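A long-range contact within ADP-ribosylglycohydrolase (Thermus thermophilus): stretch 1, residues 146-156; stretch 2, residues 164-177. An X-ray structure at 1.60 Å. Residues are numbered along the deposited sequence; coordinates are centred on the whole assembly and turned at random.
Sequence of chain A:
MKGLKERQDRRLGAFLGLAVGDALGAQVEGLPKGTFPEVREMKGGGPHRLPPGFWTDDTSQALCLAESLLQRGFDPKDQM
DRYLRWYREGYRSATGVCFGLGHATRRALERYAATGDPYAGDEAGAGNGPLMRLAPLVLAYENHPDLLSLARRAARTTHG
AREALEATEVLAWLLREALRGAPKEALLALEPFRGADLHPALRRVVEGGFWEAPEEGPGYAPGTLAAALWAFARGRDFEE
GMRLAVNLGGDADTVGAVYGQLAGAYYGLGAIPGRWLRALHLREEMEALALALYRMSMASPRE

Stretch 1 146-156: DLLSLARRAAR
Stretch 2, residues 164-177: ALEATEVLAWLLRE

Stretch 1 is helical from Leu147 onward and stretch 2 lies within a longer helix (phi/psi near -64/-40), with axes 8.4 Å apart at closest approach and N-to-C directions 136° apart. In register, Leu148 CA lies 5.2 Å from Glu169 CA, and Arg152 CA lies 5.4 Å from Leu165 CA; 662 Å² is buried in total.

Asp146 precedes the first helix without a side-chain cap. Leu147 (t, chi2 63°) points toward the partner, its CD2 3.9 Å from Arg176 CD, so it packs against the aliphatic stem of Arg176 (t, t, p, chi4 -169°). Leu148 (m, t) leaves its CA sideways, yet Leu148 CD2 reaches within 3.6 Å of Glu169 O and 4.0 Å of Ala172 CB. Ala151 points its CB toward the partner; meeting another methyl, Ala172 CB at 3.7 Å, it takes little room between the helices. Ala151 O is 3.5 Å from Thr168 CG2.

Arg152 (t, t, m, chi4 -111°) supplies the polar clasp. Arg152 NE donates to Glu169 OE2 (2.7 Å, 171°), a salt bridge at the guanidinium edge; the bond from Arg152 NH2 to Glu169 OE1 (3.2 Å) is weak. Glu169 (m, t, chi3 -38°) presents both oxygens, Leu165 CB covers one guanidinium face, and one water links Arg152 NH2 (2.9 Å) to Glu166 OE2 (2.7 Å).

Ala155 CB packs 3.7 Å from Leu165 CD2 (m, t) and 3.6 Å from Thr168 OG1 (m), which donates to Ala164 O (2.8 Å). Arg156 (m, t, p, chi4 -131°) brings CG within 3.5 Å of Leu165 CD2.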

# COMPACT_ATOMS: atom_id res chain seq x y z
N ASP A 146 -14.42 10.02 9.35
CA ASP A 146 -13.69 10.80 8.36
C ASP A 146 -12.47 10.06 7.83
O ASP A 146 -11.50 10.69 7.42
CB ASP A 146 -13.22 12.13 8.96
CG ASP A 146 -14.36 12.92 9.58
OD1 ASP A 146 -15.45 12.95 8.98
OD2 ASP A 146 -14.14 13.53 10.65
N LEU A 147 -12.52 8.73 7.83
CA LEU A 147 -11.40 7.94 7.34
C LEU A 147 -10.89 8.36 5.97
O LEU A 147 -9.68 8.50 5.78
CB LEU A 147 -11.76 6.45 7.30
CG LEU A 147 -10.70 5.56 6.64
CD1 LEU A 147 -9.40 5.61 7.43
CD2 LEU A 147 -11.23 4.13 6.55
N LEU A 148 -11.79 8.56 5.01
CA LEU A 148 -11.36 8.94 3.67
C LEU A 148 -10.66 10.29 3.66
O LEU A 148 -9.72 10.50 2.89
CB LEU A 148 -12.56 8.95 2.70
CG LEU A 148 -13.40 7.66 2.65
CD1 LEU A 148 -14.35 7.74 1.46
CD2 LEU A 148 -12.51 6.44 2.52
N SER A 149 -11.10 11.20 4.53
CA SER A 149 -10.50 12.52 4.63
C SER A 149 -9.11 12.41 5.24
O SER A 149 -8.19 13.12 4.83
CB SER A 149 -11.38 13.43 5.48
OG SER A 149 -10.76 14.70 5.67
N LEU A 150 -8.96 11.53 6.22
CA LEU A 150 -7.66 11.33 6.85
C LEU A 150 -6.71 10.73 5.82
O LEU A 150 -5.53 11.05 5.78
CB LEU A 150 -7.78 10.39 8.06
CG LEU A 150 -8.69 10.90 9.19
CD1 LEU A 150 -8.79 9.83 10.27
CD2 LEU A 150 -8.12 12.19 9.76
N ALA A 151 -7.25 9.85 4.97
CA ALA A 151 -6.43 9.22 3.94
C ALA A 151 -5.94 10.27 2.95
O ALA A 151 -4.79 10.23 2.51
CB ALA A 151 -7.24 8.14 3.21
N ARG A 152 -6.81 11.21 2.59
CA ARG A 152 -6.41 12.27 1.67
C ARG A 152 -5.32 13.11 2.30
O ARG A 152 -4.34 13.47 1.65
CB ARG A 152 -7.61 13.15 1.30
CG ARG A 152 -7.24 14.38 0.47
CD ARG A 152 -8.47 15.11 -0.01
NE ARG A 152 -9.16 14.37 -1.07
CZ ARG A 152 -9.22 14.75 -2.34
NH1 ARG A 152 -8.63 15.87 -2.73
NH2 ARG A 152 -9.85 14.00 -3.23
N ARG A 153 -5.48 13.43 3.58
CA ARG A 153 -4.48 14.23 4.28
C ARG A 153 -3.15 13.47 4.36
O ARG A 153 -2.08 14.06 4.20
CB ARG A 153 -4.98 14.60 5.67
CG ARG A 153 -6.09 15.65 5.64
CD ARG A 153 -6.80 15.78 6.98
NE ARG A 153 -5.90 16.21 8.05
CZ ARG A 153 -6.21 16.15 9.34
NH1 ARG A 153 -7.39 15.66 9.71
NH2 ARG A 153 -5.35 16.56 10.26
N ALA A 154 -3.23 12.16 4.59
CA ALA A 154 -2.02 11.34 4.68
C ALA A 154 -1.29 11.31 3.34
O ALA A 154 -0.06 11.20 3.28
CB ALA A 154 -2.38 9.92 5.11
N ALA A 155 -2.04 11.39 2.25
CA ALA A 155 -1.44 11.39 0.93
C ALA A 155 -0.82 12.75 0.64
O ALA A 155 0.28 12.83 0.08
CB ALA A 155 -2.49 11.06 -0.14
N ARG A 156 -1.52 13.80 1.03
CA ARG A 156 -1.10 15.18 0.79
C ARG A 156 0.25 15.57 1.38
O ARG A 156 0.84 16.57 0.98
CB ARG A 156 -2.18 16.15 1.28
CG ARG A 156 -3.40 16.20 0.37
CD ARG A 156 -4.45 17.13 0.94
NE ARG A 156 -3.90 18.46 1.16
CZ ARG A 156 -4.05 19.15 2.28
NH1 ARG A 156 -4.73 18.64 3.30
NH2 ARG A 156 -3.50 20.36 2.40
N ALA A 164 -3.95 11.18 -7.40
CA ALA A 164 -3.24 10.44 -6.36
C ALA A 164 -4.04 10.52 -5.07
O ALA A 164 -4.18 9.53 -4.35
CB ALA A 164 -1.85 11.01 -6.15
N LEU A 165 -4.58 11.70 -4.78
CA LEU A 165 -5.39 11.87 -3.58
C LEU A 165 -6.63 10.98 -3.66
O LEU A 165 -6.97 10.28 -2.70
CB LEU A 165 -5.80 13.34 -3.41
CG LEU A 165 -4.62 14.31 -3.33
CD1 LEU A 165 -5.13 15.70 -3.00
CD2 LEU A 165 -3.63 13.85 -2.27
N GLU A 166 -7.31 10.99 -4.81
CA GLU A 166 -8.51 10.18 -4.97
C GLU A 166 -8.21 8.68 -4.96
O GLU A 166 -9.00 7.89 -4.43
CB GLU A 166 -9.23 10.56 -6.27
CG GLU A 166 -9.69 12.00 -6.31
CD GLU A 166 -10.35 12.37 -7.62
OE1 GLU A 166 -10.01 11.74 -8.64
OE2 GLU A 166 -11.19 13.29 -7.63
N ALA A 167 -7.09 8.28 -5.55
CA ALA A 167 -6.73 6.87 -5.58
C ALA A 167 -6.51 6.39 -4.15
O ALA A 167 -6.82 5.24 -3.81
CB ALA A 167 -5.47 6.66 -6.41
N THR A 168 -5.96 7.26 -3.31
CA THR A 168 -5.71 6.92 -1.92
C THR A 168 -7.03 6.73 -1.19
O THR A 168 -7.18 5.82 -0.37
CB THR A 168 -4.87 8.02 -1.22
OG1 THR A 168 -3.64 8.19 -1.94
CG2 THR A 168 -4.56 7.62 0.22
N GLU A 169 -8.01 7.59 -1.49
CA GLU A 169 -9.32 7.48 -0.86
C GLU A 169 -9.98 6.16 -1.26
O GLU A 169 -10.61 5.49 -0.43
CB GLU A 169 -10.20 8.66 -1.25
CG GLU A 169 -9.64 10.00 -0.82
CD GLU A 169 -10.50 11.17 -1.26
OE1 GLU A 169 -11.04 11.12 -2.39
OE2 GLU A 169 -10.64 12.14 -0.49
N VAL A 170 -9.84 5.79 -2.53
CA VAL A 170 -10.42 4.55 -3.03
C VAL A 170 -9.76 3.36 -2.32
O VAL A 170 -10.45 2.43 -1.91
CB VAL A 170 -10.26 4.42 -4.57
CG1 VAL A 170 -10.72 3.04 -5.03
CG2 VAL A 170 -11.10 5.49 -5.27
N LEU A 171 -8.44 3.39 -2.16
CA LEU A 171 -7.77 2.28 -1.48
C LEU A 171 -8.17 2.24 -0.01
O LEU A 171 -8.30 1.16 0.57
CB LEU A 171 -6.24 2.39 -1.62
CG LEU A 171 -5.44 1.21 -1.04
CD1 LEU A 171 -5.84 -0.08 -1.73
CD2 LEU A 171 -3.95 1.47 -1.22
N ALA A 172 -8.37 3.40 0.61
CA ALA A 172 -8.77 3.43 2.01
C ALA A 172 -10.12 2.72 2.14
O ALA A 172 -10.32 1.93 3.05
CB ALA A 172 -8.87 4.88 2.49
N TRP A 173 -11.03 3.01 1.21
CA TRP A 173 -12.35 2.39 1.23
C TRP A 173 -12.21 0.88 1.04
O TRP A 173 -12.81 0.09 1.77
CB TRP A 173 -13.22 2.96 0.11
CG TRP A 173 -14.60 2.36 0.07
CD1 TRP A 173 -15.67 2.72 0.84
CD2 TRP A 173 -15.03 1.25 -0.73
NE1 TRP A 173 -16.75 1.91 0.56
CE2 TRP A 173 -16.38 1.00 -0.39
CE3 TRP A 173 -14.42 0.45 -1.70
CZ2 TRP A 173 -17.13 -0.02 -0.99
CZ3 TRP A 173 -15.16 -0.57 -2.30
CH2 TRP A 173 -16.50 -0.80 -1.94
N LEU A 174 -11.40 0.48 0.06
CA LEU A 174 -11.18 -0.93 -0.22
C LEU A 174 -10.65 -1.68 0.99
O LEU A 174 -11.13 -2.77 1.32
CB LEU A 174 -10.19 -1.10 -1.38
CG LEU A 174 -10.73 -0.81 -2.78
CD1 LEU A 174 -9.56 -0.66 -3.76
CD2 LEU A 174 -11.66 -1.93 -3.22
N LEU A 175 -9.66 -1.10 1.66
CA LEU A 175 -9.09 -1.76 2.82
C LEU A 175 -10.09 -1.86 3.96
O LEU A 175 -10.19 -2.90 4.60
CB LEU A 175 -7.81 -1.04 3.28
CG LEU A 175 -6.65 -1.10 2.28
CD1 LEU A 175 -5.42 -0.48 2.93
CD2 LEU A 175 -6.36 -2.54 1.87
N ARG A 176 -10.83 -0.78 4.22
CA ARG A 176 -11.82 -0.81 5.30
C ARG A 176 -12.85 -1.91 5.03
O ARG A 176 -13.15 -2.72 5.92
CB ARG A 176 -12.55 0.53 5.42
CG ARG A 176 -13.52 0.59 6.60
CD ARG A 176 -14.36 1.84 6.57
NE ARG A 176 -15.34 1.79 5.48
CZ ARG A 176 -16.07 2.83 5.08
NH1 ARG A 176 -15.92 4.01 5.68
NH2 ARG A 176 -16.94 2.69 4.10
N GLU A 177 -13.38 -1.95 3.82
CA GLU A 177 -14.38 -2.95 3.46
C GLU A 177 -13.82 -4.36 3.53
O GLU A 177 -14.48 -5.28 4.02
CB GLU A 177 -14.94 -2.67 2.07
CG GLU A 177 -15.73 -1.38 2.00
CD GLU A 177 -16.89 -1.37 2.97
OE1 GLU A 177 -17.83 -2.17 2.78
OE2 GLU A 177 -16.86 -0.56 3.92
O HOH W 1 -10.92 15.14 -5.65